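Local coordinates for protein acetyltransferase (Brucella abortus str. 2308 A, PDB 4ZBG) that binds acetyl-coenzyme A and, as a member of the GNAT family, probably transfers its acetyl group to an amine of an acceptor substrate, at residues V121-L126 and V164-A169. Residues are numbered along the deposited sequence; the frame is centred on the assembly and turned at random.
With ACO (acetyl coenzyme *a), chain B.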
loop_
_atom_site.group_PDB
_atom_site.type_symbol
_atom_site.label_atom_id
_atom_site.label_comp_id
_atom_site.label_asym_id
_atom_site.label_seq_id
_atom_site.Cartn_x
_atom_site.Cartn_y
_atom_site.Cartn_z
ATOM N N VAL A 121 0.111 -9.659 0.604
ATOM C CA VAL A 121 -0.138 -9.995 -0.799
ATOM C C VAL A 121 -0.319 -8.727 -1.600
ATOM O O VAL A 121 -0.596 -7.668 -1.048
ATOM C CB VAL A 121 -1.358 -10.905 -0.984
ATOM C CG1 VAL A 121 -1.144 -12.212 -0.269
ATOM C CG2 VAL A 121 -2.632 -10.200 -0.511
ATOM N N LEU A 122 -0.159 -8.837 -2.915
ATOM C CA LEU A 122 -0.428 -7.711 -3.802
ATOM C C LEU A 122 -0.700 -8.175 -5.223
ATOM O O LEU A 122 -0.377 -9.306 -5.594
ATOM C CB LEU A 122 0.724 -6.707 -3.783
ATOM C CG LEU A 122 2.109 -7.152 -4.263
ATOM C CD1 LEU A 122 2.263 -7.164 -5.780
ATOM C CD2 LEU A 122 3.157 -6.241 -3.641
ATOM N N LEU A 123 -1.288 -7.281 -6.013
ATOM C CA LEU A 123 -1.417 -7.471 -7.453
ATOM C C LEU A 123 -0.638 -6.360 -8.149
ATOM O O LEU A 123 -0.845 -5.181 -7.861
ATOM C CB LEU A 123 -2.890 -7.426 -7.867
ATOM C CG LEU A 123 -3.741 -8.594 -7.359
ATOM C CD1 LEU A 123 -5.224 -8.338 -7.587
ATOM C CD2 LEU A 123 -3.312 -9.890 -8.033
ATOM N N GLY A 124 0.259 -6.717 -9.058
ATOM C CA GLY A 124 1.038 -5.702 -9.735
ATOM C C GLY A 124 2.063 -6.231 -10.711
ATOM O O GLY A 124 1.989 -7.382 -11.138
ATOM N N ASP A 125 3.013 -5.363 -11.051
ATOM C CA ASP A 125 4.062 -5.630 -12.027
ATOM C C ASP A 125 4.769 -6.950 -11.762
ATOM O O ASP A 125 5.037 -7.300 -10.607
ATOM C CB ASP A 125 5.084 -4.496 -11.979
ATOM C CG ASP A 125 6.181 -4.664 -12.993
ATOM O OD1 ASP A 125 5.922 -4.396 -14.184
ATOM O OD2 ASP A 125 7.296 -5.070 -12.607
ATOM N N LEU A 126 5.089 -7.665 -12.835
ATOM C CA LEU A 126 5.695 -8.993 -12.734
ATOM C C LEU A 126 6.973 -9.049 -11.897
ATOM O O LEU A 126 7.138 -9.955 -11.084
ATOM C CB LEU A 126 5.991 -9.558 -14.126
ATOM C CG LEU A 126 6.583 -10.974 -14.130
ATOM C CD1 LEU A 126 5.506 -11.999 -13.796
ATOM C CD2 LEU A 126 7.259 -11.304 -15.456
ATOM N N VAL A 164 -8.711 -15.342 -1.571
ATOM C CA VAL A 164 -8.238 -14.075 -1.031
ATOM C C VAL A 164 -9.276 -13.006 -1.300
ATOM O O VAL A 164 -9.644 -12.761 -2.450
ATOM C CB VAL A 164 -6.900 -13.677 -1.666
ATOM C CG1 VAL A 164 -6.460 -12.295 -1.175
ATOM C CG2 VAL A 164 -5.851 -14.720 -1.361
ATOM N N ALA A 165 -9.748 -12.357 -0.245
ATOM C CA ALA A 165 -10.711 -11.277 -0.402
ATOM C C ALA A 165 -10.136 -9.987 0.169
ATOM O O ALA A 165 -9.814 -9.908 1.356
ATOM C CB ALA A 165 -12.018 -11.630 0.300
ATOM N N TYR A 166 -10.002 -8.977 -0.679
ATOM C CA TYR A 166 -9.664 -7.645 -0.199
ATOM C C TYR A 166 -10.894 -7.046 0.469
ATOM O O TYR A 166 -12.015 -7.542 0.315
ATOM C CB TYR A 166 -9.214 -6.751 -1.355
ATOM C CG TYR A 166 -7.777 -6.953 -1.814
ATOM C CD1 TYR A 166 -7.316 -8.199 -2.234
ATOM C CD2 TYR A 166 -6.885 -5.887 -1.859
ATOM C CE1 TYR A 166 -6.009 -8.379 -2.672
ATOM C CE2 TYR A 166 -5.579 -6.060 -2.292
ATOM C CZ TYR A 166 -5.150 -7.304 -2.699
ATOM O OH TYR A 166 -3.853 -7.467 -3.135
ATOM N N HIS A 167 -10.685 -5.959 1.195
ATOM C CA HIS A 167 -11.769 -5.263 1.858
ATOM C C HIS A 167 -12.806 -4.788 0.842
ATOM O O HIS A 167 -12.473 -4.512 -0.322
ATOM C CB HIS A 167 -11.201 -4.063 2.616
ATOM C CG HIS A 167 -12.192 -3.407 3.518
ATOM N ND1 HIS A 167 -13.045 -2.413 3.089
ATOM C CD2 HIS A 167 -12.484 -3.621 4.824
ATOM C CE1 HIS A 167 -13.814 -2.036 4.095
ATOM N NE2 HIS A 167 -13.492 -2.752 5.159
ATOM N N ALA A 168 -14.054 -4.664 1.295
ATOM C CA ALA A 168 -15.157 -4.163 0.469
ATOM C C ALA A 168 -14.842 -2.854 -0.253
ATOM O O ALA A 168 -15.379 -2.596 -1.333
ATOM C CB ALA A 168 -16.416 -3.993 1.315
ATOM N N ALA A 169 -13.984 -2.025 0.338
ATOM C CA ALA A 169 -13.615 -0.749 -0.280
ATOM C C ALA A 169 -13.057 -0.926 -1.690
ATOM O O ALA A 169 -13.223 -0.053 -2.542
ATOM C CB ALA A 169 -12.624 0.017 0.594
HETATM N N1A ACO B . 18.710 4.443 -10.623
HETATM C C2A ACO B . 18.216 3.603 -11.525
HETATM N N3A ACO B . 16.975 3.152 -11.453
HETATM C C4A ACO B . 16.177 3.535 -10.450
HETATM C C5A ACO B . 16.650 4.402 -9.494
HETATM C C6A ACO B . 17.971 4.859 -9.612
HETATM N N6A ACO B . 18.518 5.776 -8.633
HETATM N N7A ACO B . 15.665 4.619 -8.614
HETATM C C8A ACO B . 14.623 3.904 -9.011
HETATM N N9A ACO B . 14.905 3.241 -10.120
HETATM C C1B ACO B . 14.014 2.346 -10.857
HETATM C C2B ACO B . 13.639 1.250 -10.187
HETATM O O2B ACO B . 14.604 0.176 -10.246
HETATM C C3B ACO B . 12.208 0.817 -10.925
HETATM O O3B ACO B . 12.479 0.213 -12.219
HETATM P P3B ACO B . 12.511 -1.414 -12.467
HETATM O O7A ACO B . 12.769 -1.585 -13.945
HETATM O O8A ACO B . 11.175 -1.992 -12.064
HETATM O O9A ACO B . 13.632 -1.979 -11.622
HETATM C C4B ACO B . 11.565 1.977 -11.086
HETATM O O4B ACO B . 12.671 3.100 -11.061
HETATM C C5B ACO B . 10.570 2.383 -9.983
HETATM O O5B ACO B . 11.129 2.120 -8.720
HETATM P P1A ACO B . 10.995 3.181 -7.481
HETATM O O1A ACO B . 11.730 4.459 -7.754
HETATM O O2A ACO B . 11.354 2.424 -6.233
HETATM O O3A ACO B . 9.407 3.459 -7.381
HETATM P P2A ACO B . 8.626 4.834 -7.704
HETATM O O4A ACO B . 8.946 5.872 -6.675
HETATM O O5A ACO B . 8.779 5.212 -9.150
HETATM O O6A ACO B . 7.117 4.332 -7.399
HETATM C CBP ACO B . 5.105 3.382 -8.267
HETATM C CCP ACO B . 6.607 3.186 -8.044
HETATM C CDP ACO B . 4.544 2.095 -8.868
HETATM C CEP ACO B . 4.462 3.675 -6.916
HETATM C CAP ACO B . 4.902 4.562 -9.219
HETATM O OAP ACO B . 5.379 4.193 -10.491
HETATM C C9P ACO B . 3.447 5.015 -9.352
HETATM O O9P ACO B . 2.917 5.738 -8.561
HETATM N N8P ACO B . 2.760 4.525 -10.510
HETATM C C7P ACO B . 1.386 4.881 -10.789
HETATM C C6P ACO B . 0.429 4.236 -9.798
HETATM C C5P ACO B . 0.613 2.734 -9.753
HETATM O O5P ACO B . 0.568 2.059 -10.734
HETATM N N4P ACO B . 0.843 2.158 -8.461
HETATM C C3P ACO B . 1.027 0.727 -8.328
HETATM C C2P ACO B . -0.312 0.003 -8.370
HETATM S S1P ACO B . -0.049 -1.742 -7.954
HETATM C C ACO B . -0.029 -1.768 -6.154
HETATM O O ACO B . -0.295 -0.789 -5.531
HETATM C CH3 ACO B . 0.350 -3.081 -5.491
HETATM O O HOH W 1 -2.612 -5.223 -4.285
#
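The phenol of Y166 reaches across to strand 119-122 and sets its hydroxyl against the backbone of L122, OH lying 3.5 Å from L122 CA. A tyrosine suits this span: its long flat ring carries the polar atom over to the strand, while its carbons can meet the apolar V121 CG2 and F170. In the conformer of V121 given here, one of two, CG2 lies between the backbone N and the carbonyl carbon and faces both V164 and Y166. It meets the ring obliquely, 4.4 Å from Y166 CE1, and lies 4.4 Å from V164 CG1, a loose apolar contact that is doubtful as a fixed feature.

The polar link is indirect. One water accepts a hydrogen bond from L123 N at 3.0 Å and shares another with Y166 OH at 2.8 Å, joining hydroxyl to main chain where the two do not bond directly. The ring also packs edge-to-face with F170. Strand 119-122 runs parallel to 83-91 (V121 with Y84 and L86) and antiparallel to 151-154 (L122 with Q151), whereas 164-165 pairs antiparallel with 64-76 (A165 with L75); the contact thus joins two strands of the GNAT sheet that do not pair with each other.

L123 O approaches the acetyl methyl of the cofactor, with ACO CH3 3.4 Å away; L122 CB comes within 4.0 Å of that methyl. The water therefore satisfies L123 N and ties it to Y166 OH, in the very residue whose carbonyl oxygen faces the acetyl methyl.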